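Local coordinates for type II restriction enzyme ngomi (Neisseria gonorrhoeae, PDB 1FIU), which recognises the double-stranded DNA sequence 5'-GCCGGC-3' and, as a magnesium-dependent homotetramer, cleaves it after the first G to leave 5'-phosphate ends, at the interface of chains A and B and the interface of chains A and C. Coordinates in Å, arbitrary orientation; residue numbers count along the deposited sequence, not the author numbering. Chains: chain A/B/C, Type II restriction enzyme ngomi.

Contact 1: the interface of chains A and B. Residues chain A 165-169; chain B 247, 275, 279, 282-283.
B:Asp279 pushes its carboxylate into the turn of backbone formed by A:Ala165 to A:Ala168. With CG anti to its own carbonyl carbon (chi1 -67°), it brings OD1 to the backbone N of A:Tyr167, a hydrogen bond of 2.8 Å that meets the oxygen from above the carboxylate plane. The other oxygen, OD2, lies at the edge of the A:Tyr167 ring, in its plane, 3.7 Å from CD1; ring and carboxylate are turned 57° apart. OD2 also binds a water shared with the phenol OH of B:Tyr247 and the hydroxyl OG1 of A:Thr166, two side chains that point at each other tip to tip.

B:Lys275 runs extended past A:Tyr167, its CG 3.7 Å from the tyrosine CB. At its tip the ammonium NZ gives a hydrogen bond of 2.9 Å to the carbonyl O of A:Tyr167. It also bonds the hydroxyl OG of A:Ser169 and forms a salt bridge with OD2 of B:Asp283 in its own chain, which probably steadies both side chains. B:Asp283 OD1 uses its syn lone pair to accept from the backbone N of A:Ser169 at 2.9 Å. Beside these polar bonds, the methyl CB of A:Ala168 packs on CB of B:Leu282 at 3.7 Å.

The loop of one subunit is thereby clamped by the C-terminal region of the other, and the two-fold twin of this clamp helps hold the A-B pair within the homotetramer.

Contact 2: the interface of chains A and B. Residues chain A 88, 212-215, 286; chain B 88, 212-215, 286.
A:Arg212 and B:Arg212 hold CG anti to the backbone N (chi1 -168° in chain A) and stay extended to NE, a reach that carries each guanidinium to the Leu213 carbonyl of the other chain. A:Arg88 and B:Arg88 also place CG anti to the backbone N but bend at chi2 (65° in A:Arg88), which turns their guanidinium groups face to face.

A:Arg212 grips the carbonyl O of B:Leu213 side-on: NE at 2.8 Å lies in the carbonyl plane, while NH2 at 3.0 Å comes from above it. B:Arg212 does the same to A:Leu213. The two Arg212 guanidinium planes are stacked, and CD of A:Arg212 sits over the face of the B:His215 ring, 3.4 Å from its centroid, as B:Arg212 does over A:His215. Close by, the A:Leu213 and B:Leu213 side chains cross at about a right angle, CD2 of A:Leu213 lying 3.8 Å from CB of B:Leu213.

In the Arg88 pair the CZ atoms of A:Arg88 and B:Arg88 are 3.3 Å apart. Two C-terminal carboxylates probably offset the like charges: NH1 of A:Arg88 bonds O of B:Val286 at 3.0 Å, in the guanidinium plane, while NE bonds OXT of its own A:Val286 at 3.2 Å. A water joins A:Arg212 NH1, A:Val286 O and B:Arg88 NH2.

Lying around the two-fold axis, the site ties each C-terminus to both chains and fastens the A-B pair at its centre.

Contact 3: the interface of chains A and C. Residues chain A 126-127, 129-130; chain C 113, 117, 210.
C:Lys210 and A:Glu126 supply the charged part of the contact, a salt bridge between the ammonium NZ and the carboxylate OE2. The two side chains reach toward each other tip to tip. C:Lys210 is extended beyond CG, whereas A:Glu126 starts with CG anti to the backbone N (chi1 -164°) and bends at chi2, which swings its carboxylate toward the lysine. The modelled separation is too short to be real; the ends are probably paired by charge, but the bond's length and direction are doubtful.

Packing around the flat groups comes next. C:His113 crosses A:Glu126 at about a right angle, with ring and carboxylate planes 25° apart. Its CB is 3.4 Å from OE2 of A:Glu126. Within chain C, CE of C:Lys210 lies over the centre of the imidazole, 3.5 Å above its plane, an arrangement that probably helps set the course of the lysine. The ring's ND1 is 4.3 Å from OE2 of A:Glu126; the carboxylate might support a protonated imidazole while the lysine would oppose it, and the net effect cannot be told from the structure.

Purely apolar contacts complete the patch. The methyl CB of A:Ala130 touches the ring carbon CD2 of C:His113 at 3.8 Å. One turn along helix 113-123, the methyl CD2 of C:Leu117 meets CD2 of A:Leu127 at 3.5 Å, a tight fit between obliquely set side chains.

Helix 125-131 of one subunit is thus seated against helix 113-123 of another, a small contact that helps join A to C in the tetramer.

Contact 1: the interface of chains A and B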
loop_
_atom_site.group_PDB
_atom_site.type_symbol
_atom_site.label_atom_id
_atom_site.label_comp_id
_atom_site.label_asym_id
_atom_site.label_seq_id
_atom_site.Cartn_x
_atom_site.Cartn_y
_atom_site.Cartn_z
ATOM N N ALA A 165 -12.824 -17.365 25.023
ATOM C CA ALA A 165 -11.573 -16.785 24.501
ATOM C C ALA A 165 -10.671 -17.879 23.957
ATOM O O ALA A 165 -9.441 -17.900 24.189
ATOM C CB ALA A 165 -10.849 -16.005 25.621
ATOM N N THR A 166 -11.293 -18.770 23.190
ATOM C CA THR A 166 -10.599 -19.936 22.664
ATOM C C THR A 166 -9.641 -19.737 21.514
ATOM O O THR A 166 -8.869 -20.656 21.188
ATOM C CB THR A 166 -11.609 -21.045 22.289
ATOM O OG1 THR A 166 -12.397 -20.624 21.175
ATOM C CG2 THR A 166 -12.538 -21.332 23.456
ATOM N N TYR A 167 -9.636 -18.537 20.923
ATOM C CA TYR A 167 -8.739 -18.253 19.804
ATOM C C TYR A 167 -7.745 -17.150 20.143
ATOM O O TYR A 167 -7.008 -16.692 19.254
ATOM C CB TYR A 167 -9.556 -17.838 18.562
ATOM C CG TYR A 167 -10.483 -18.946 18.077
ATOM C CD1 TYR A 167 -11.855 -18.817 18.194
ATOM C CD2 TYR A 167 -9.972 -20.127 17.550
ATOM C CE1 TYR A 167 -12.712 -19.837 17.802
ATOM C CE2 TYR A 167 -10.821 -21.154 17.154
ATOM C CZ TYR A 167 -12.185 -20.993 17.289
ATOM O OH TYR A 167 -13.047 -22.001 16.922
ATOM N N ALA A 168 -7.717 -16.737 21.407
ATOM C CA ALA A 168 -6.813 -15.658 21.843
ATOM C C ALA A 168 -5.372 -16.026 21.504
ATOM O O ALA A 168 -4.878 -17.099 21.861
ATOM C CB ALA A 168 -6.944 -15.421 23.341
ATOM N N SER A 169 -4.686 -15.119 20.830
ATOM C CA SER A 169 -3.317 -15.367 20.421
ATOM C C SER A 169 -2.338 -15.759 21.526
ATOM O O SER A 169 -1.433 -16.562 21.292
ATOM C CB SER A 169 -2.763 -14.131 19.706
ATOM O OG SER A 169 -3.515 -13.895 18.522
ATOM N N TYR B 247 -19.672 -18.607 18.926
ATOM C CA TYR B 247 -19.991 -20.015 19.231
ATOM C C TYR B 247 -21.398 -20.354 18.788
ATOM O O TYR B 247 -21.656 -21.462 18.279
ATOM C CB TYR B 247 -19.856 -20.281 20.725
ATOM C CG TYR B 247 -18.590 -19.691 21.316
ATOM C CD1 TYR B 247 -18.634 -19.024 22.536
ATOM C CD2 TYR B 247 -17.372 -19.799 20.661
ATOM C CE1 TYR B 247 -17.485 -18.471 23.095
ATOM C CE2 TYR B 247 -16.203 -19.247 21.217
ATOM C CZ TYR B 247 -16.283 -18.590 22.427
ATOM O OH TYR B 247 -15.165 -18.025 23.001
ATOM N N LYS B 275 -12.608 -14.312 14.986
ATOM C CA LYS B 275 -12.600 -14.851 16.350
ATOM C C LYS B 275 -13.876 -14.403 17.078
ATOM O O LYS B 275 -14.755 -13.772 16.474
ATOM C CB LYS B 275 -11.351 -14.338 17.108
ATOM C CG LYS B 275 -10.025 -14.761 16.481
ATOM C CD LYS B 275 -8.850 -14.260 17.337
ATOM C CE LYS B 275 -7.518 -14.610 16.720
ATOM N NZ LYS B 275 -6.403 -14.305 17.698
ATOM N N ASP B 279 -12.350 -13.066 22.604
ATOM C CA ASP B 279 -10.922 -13.155 22.302
ATOM C C ASP B 279 -10.288 -11.780 22.234
ATOM O O ASP B 279 -9.075 -11.648 22.391
ATOM C CB ASP B 279 -10.685 -13.834 20.950
ATOM C CG ASP B 279 -11.089 -15.284 20.955
ATOM O OD1 ASP B 279 -10.501 -16.037 21.745
ATOM O OD2 ASP B 279 -11.995 -15.667 20.181
ATOM N N LEU B 282 -7.965 -10.241 25.379
ATOM C CA LEU B 282 -6.648 -10.874 25.421
ATOM C C LEU B 282 -5.789 -10.534 24.200
ATOM O O LEU B 282 -4.576 -10.380 24.326
ATOM C CB LEU B 282 -6.780 -12.419 25.559
ATOM C CG LEU B 282 -6.902 -12.885 27.012
ATOM C CD1 LEU B 282 -7.454 -14.330 27.018
ATOM C CD2 LEU B 282 -5.525 -12.814 27.716
ATOM N N ASP B 283 -6.401 -10.391 23.023
ATOM C CA ASP B 283 -5.617 -10.036 21.839
ATOM C C ASP B 283 -5.074 -8.602 21.964
ATOM O O ASP B 283 -4.057 -8.277 21.341
ATOM C CB ASP B 283 -6.443 -10.198 20.562
ATOM C CG ASP B 283 -6.518 -11.651 20.114
ATOM O OD1 ASP B 283 -5.881 -12.500 20.783
ATOM O OD2 ASP B 283 -7.180 -11.940 19.099
HETATM O O HOH W 1 -13.196 -17.907 21.134
HETATM O O HOH W 2 -4.437 -15.560 16.018
#

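Contact 2: the interface of chains A and B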
loop_
_atom_site.group_PDB
_atom_site.type_symbol
_atom_site.label_atom_id
_atom_site.label_comp_id
_atom_site.label_asym_id
_atom_site.label_seq_id
_atom_site.Cartn_x
_atom_site.Cartn_y
_atom_site.Cartn_z
ATOM N N ARG A 88 6.400 -4.081 30.710
ATOM C CA ARG A 88 6.053 -4.909 29.544
ATOM C C ARG A 88 6.453 -6.360 29.838
ATOM O O ARG A 88 7.421 -6.906 29.302
ATOM C CB ARG A 88 6.764 -4.404 28.275
ATOM C CG ARG A 88 6.117 -4.901 26.953
ATOM C CD ARG A 88 4.683 -4.370 26.741
ATOM N NE ARG A 88 4.272 -4.442 25.330
ATOM C CZ ARG A 88 3.750 -5.514 24.722
ATOM N NH1 ARG A 88 3.549 -6.650 25.401
ATOM N NH2 ARG A 88 3.453 -5.458 23.428
ATOM N N ARG A 212 -1.677 -8.143 15.286
ATOM C CA ARG A 212 -1.043 -6.818 15.378
ATOM C C ARG A 212 0.336 -6.808 14.718
ATOM O O ARG A 212 1.117 -7.727 14.857
ATOM C CB ARG A 212 -0.894 -6.345 16.838
ATOM C CG ARG A 212 -0.500 -4.826 16.925
ATOM C CD ARG A 212 -0.277 -4.299 18.358
ATOM N NE ARG A 212 0.121 -2.888 18.332
ATOM C CZ ARG A 212 0.404 -2.134 19.399
ATOM N NH1 ARG A 212 0.347 -2.633 20.629
ATOM N NH2 ARG A 212 0.749 -0.852 19.230
ATOM N N LEU A 213 0.613 -5.741 13.989
ATOM C CA LEU A 213 1.896 -5.591 13.327
ATOM C C LEU A 213 2.999 -5.499 14.360
ATOM O O LEU A 213 2.830 -4.840 15.388
ATOM C CB LEU A 213 1.900 -4.270 12.552
ATOM C CG LEU A 213 3.105 -4.039 11.617
ATOM C CD1 LEU A 213 3.053 -5.015 10.455
ATOM C CD2 LEU A 213 3.032 -2.612 11.071
ATOM N N PRO A 214 4.126 -6.191 14.124
ATOM C CA PRO A 214 5.267 -6.128 15.056
ATOM C C PRO A 214 5.865 -4.717 14.986
ATOM O O PRO A 214 5.564 -3.947 14.077
ATOM C CB PRO A 214 6.304 -7.069 14.440
ATOM C CG PRO A 214 5.503 -8.022 13.557
ATOM C CD PRO A 214 4.349 -7.151 13.027
ATOM N N HIS A 215 6.702 -4.391 15.962
ATOM C CA HIS A 215 7.478 -3.156 15.868
ATOM C C HIS A 215 8.342 -3.379 14.598
ATOM O O HIS A 215 8.806 -4.490 14.339
ATOM C CB HIS A 215 8.432 -3.030 17.057
ATOM C CG HIS A 215 7.764 -2.586 18.315
ATOM N ND1 HIS A 215 7.258 -3.459 19.258
ATOM C CD2 HIS A 215 7.532 -1.340 18.791
ATOM C CE1 HIS A 215 6.750 -2.768 20.263
ATOM N NE2 HIS A 215 6.903 -1.480 20.003
ATOM N N VAL A 286 6.049 -0.275 24.518
ATOM C CA VAL A 286 4.750 0.409 24.431
ATOM C C VAL A 286 3.547 -0.555 24.439
ATOM O O VAL A 286 2.455 -0.177 24.973
ATOM C CB VAL A 286 4.645 1.297 23.166
ATOM C CG1 VAL A 286 5.719 2.397 23.186
ATOM C CG2 VAL A 286 4.761 0.436 21.938
ATOM O OXT VAL A 286 3.713 -1.670 23.883
ATOM N N ARG B 88 -0.486 -6.963 30.741
ATOM C CA ARG B 88 -0.247 -5.765 29.904
ATOM C C ARG B 88 -0.539 -4.560 30.779
ATOM O O ARG B 88 -1.616 -3.935 30.691
ATOM C CB ARG B 88 -1.185 -5.786 28.675
ATOM C CG ARG B 88 -0.799 -4.834 27.548
ATOM C CD ARG B 88 0.495 -5.314 26.883
ATOM N NE ARG B 88 0.673 -4.772 25.532
ATOM C CZ ARG B 88 1.126 -3.545 25.259
ATOM N NH1 ARG B 88 1.469 -2.719 26.252
ATOM N NH2 ARG B 88 1.191 -3.126 24.000
ATOM N N ARG B 212 4.893 2.321 16.638
ATOM C CA ARG B 212 4.222 1.035 16.366
ATOM C C ARG B 212 2.758 1.226 15.962
ATOM O O ARG B 212 2.041 2.052 16.532
ATOM C CB ARG B 212 4.298 0.084 17.579
ATOM C CG ARG B 212 3.829 -1.365 17.239
ATOM C CD ARG B 212 3.915 -2.352 18.391
ATOM N NE ARG B 212 3.504 -3.675 17.903
ATOM C CZ ARG B 212 3.381 -4.779 18.642
ATOM N NH1 ARG B 212 3.636 -4.759 19.950
ATOM N NH2 ARG B 212 2.988 -5.911 18.062
ATOM N N LEU B 213 2.338 0.468 14.960
ATOM C CA LEU B 213 0.965 0.522 14.492
ATOM C C LEU B 213 0.028 0.068 15.606
ATOM O O LEU B 213 0.321 -0.901 16.300
ATOM C CB LEU B 213 0.797 -0.424 13.293
ATOM C CG LEU B 213 -0.578 -0.366 12.599
ATOM C CD1 LEU B 213 -0.705 0.975 11.842
ATOM C CD2 LEU B 213 -0.708 -1.542 11.595
ATOM N N PRO B 214 -1.088 0.779 15.819
ATOM C CA PRO B 214 -2.003 0.325 16.879
ATOM C C PRO B 214 -2.658 -0.988 16.412
ATOM O O PRO B 214 -2.541 -1.395 15.248
ATOM C CB PRO B 214 -3.088 1.406 16.906
ATOM C CG PRO B 214 -2.356 2.645 16.404
ATOM C CD PRO B 214 -1.494 2.091 15.285
ATOM N N HIS B 215 -3.351 -1.626 17.343
ATOM C CA HIS B 215 -4.181 -2.777 16.986
ATOM C C HIS B 215 -5.242 -2.169 16.049
ATOM O O HIS B 215 -5.722 -1.053 16.297
ATOM C CB HIS B 215 -4.900 -3.286 18.226
ATOM C CG HIS B 215 -4.042 -4.135 19.099
ATOM N ND1 HIS B 215 -3.333 -3.648 20.184
ATOM C CD2 HIS B 215 -3.779 -5.455 19.034
ATOM C CE1 HIS B 215 -2.670 -4.647 20.749
ATOM N NE2 HIS B 215 -2.923 -5.752 20.066
ATOM N N VAL B 286 -1.291 -8.462 23.705
ATOM C CA VAL B 286 -0.048 -9.035 23.162
ATOM C C VAL B 286 1.127 -8.056 23.309
ATOM O O VAL B 286 2.261 -8.526 23.482
ATOM C CB VAL B 286 -0.192 -9.419 21.676
ATOM C CG1 VAL B 286 -1.266 -10.506 21.503
ATOM C CG2 VAL B 286 -0.543 -8.192 20.877
ATOM O OXT VAL B 286 0.889 -6.830 23.231
HETATM O O HOH W 3 -1.571 -3.721 13.838
HETATM O O HOH W 4 4.398 -1.286 13.811
HETATM O O HOH W 5 0.609 -0.191 22.787
#

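Contact 3: the interface of chains A and C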
loop_
_atom_site.group_PDB
_atom_site.type_symbol
_atom_site.label_atom_id
_atom_site.label_comp_id
_atom_site.label_asym_id
_atom_site.label_seq_id
_atom_site.Cartn_x
_atom_site.Cartn_y
_atom_site.Cartn_z
ATOM N N GLU A 126 1.878 -19.894 -11.717
ATOM C CA GLU A 126 1.464 -18.493 -11.514
ATOM C C GLU A 126 1.033 -18.198 -10.091
ATOM O O GLU A 126 0.609 -17.077 -9.767
ATOM C CB GLU A 126 0.366 -18.073 -12.501
ATOM C CG GLU A 126 0.187 -16.542 -12.602
ATOM C CD GLU A 126 -0.178 -16.089 -14.014
ATOM O OE1 GLU A 126 -0.790 -16.905 -14.744
ATOM O OE2 GLU A 126 0.132 -14.927 -14.395
ATOM N N LEU A 127 1.126 -19.222 -9.247
ATOM C CA LEU A 127 0.825 -19.056 -7.840
ATOM C C LEU A 127 2.134 -18.424 -7.381
ATOM O O LEU A 127 2.151 -17.437 -6.649
ATOM C CB LEU A 127 0.641 -20.417 -7.159
ATOM C CG LEU A 127 -0.633 -20.681 -6.341
ATOM C CD1 LEU A 127 -0.418 -21.928 -5.478
ATOM C CD2 LEU A 127 -0.964 -19.480 -5.455
ATOM N N ALA A 129 4.484 -16.940 -9.388
ATOM C CA ALA A 129 4.738 -15.650 -10.027
ATOM C C ALA A 129 3.989 -14.509 -9.337
ATOM O O ALA A 129 4.538 -13.415 -9.145
ATOM C CB ALA A 129 4.350 -15.710 -11.504
ATOM N N ALA A 130 2.746 -14.785 -8.953
ATOM C CA ALA A 130 1.882 -13.799 -8.305
ATOM C C ALA A 130 2.206 -13.538 -6.837
ATOM O O ALA A 130 2.224 -12.388 -6.385
ATOM C CB ALA A 130 0.423 -14.235 -8.443
ATOM N N HIS C 113 -4.413 -14.242 -13.865
ATOM C CA HIS C 113 -3.920 -15.136 -12.826
ATOM C C HIS C 113 -4.862 -15.264 -11.634
ATOM O O HIS C 113 -4.742 -16.190 -10.831
ATOM C CB HIS C 113 -2.541 -14.677 -12.358
ATOM C CG HIS C 113 -2.512 -13.265 -11.846
ATOM N ND1 HIS C 113 -2.666 -12.173 -12.672
ATOM C CD2 HIS C 113 -2.338 -12.772 -10.596
ATOM C CE1 HIS C 113 -2.588 -11.065 -11.954
ATOM N NE2 HIS C 113 -2.390 -11.399 -10.692
ATOM N N LEU C 117 -5.610 -18.493 -8.848
ATOM C CA LEU C 117 -5.653 -18.334 -7.400
ATOM C C LEU C 117 -6.989 -18.844 -6.866
ATOM O O LEU C 117 -7.025 -19.572 -5.874
ATOM C CB LEU C 117 -5.464 -16.862 -7.012
ATOM C CG LEU C 117 -4.131 -16.189 -7.344
ATOM C CD1 LEU C 117 -4.173 -14.746 -6.872
ATOM C CD2 LEU C 117 -2.989 -16.940 -6.675
ATOM N N LYS C 210 -0.479 -7.290 -13.464
ATOM C CA LYS C 210 0.691 -7.729 -14.209
ATOM C C LYS C 210 0.522 -6.901 -15.479
ATOM O O LYS C 210 -0.349 -7.180 -16.298
ATOM C CB LYS C 210 0.628 -9.226 -14.484
ATOM C CG LYS C 210 0.814 -10.042 -13.223
ATOM C CD LYS C 210 0.947 -11.523 -13.540
ATOM C CE LYS C 210 0.987 -12.335 -12.262
ATOM N NZ LYS C 210 1.180 -13.786 -12.578
#

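Contacts 1 and 2 belong to the same A-B interface, their C-alpha centres about 17 Å apart, and both draw on the C-terminal end of chain B: helix 280-283 enters contact 1, and the terminal residue B:Val286 follows three positions later in contact 2. Contact 3 lies about 33 Å from contact 1 and 32 Å from contact 2, on the A-C interface. There C:Lys210 stands two positions before residue 212 of the protein, whose arginine serves contact 2, so one stretch of sequence faces both kinds of partner. Chain A therefore meets two neighbours through different patches, which together help hold the homotetramer.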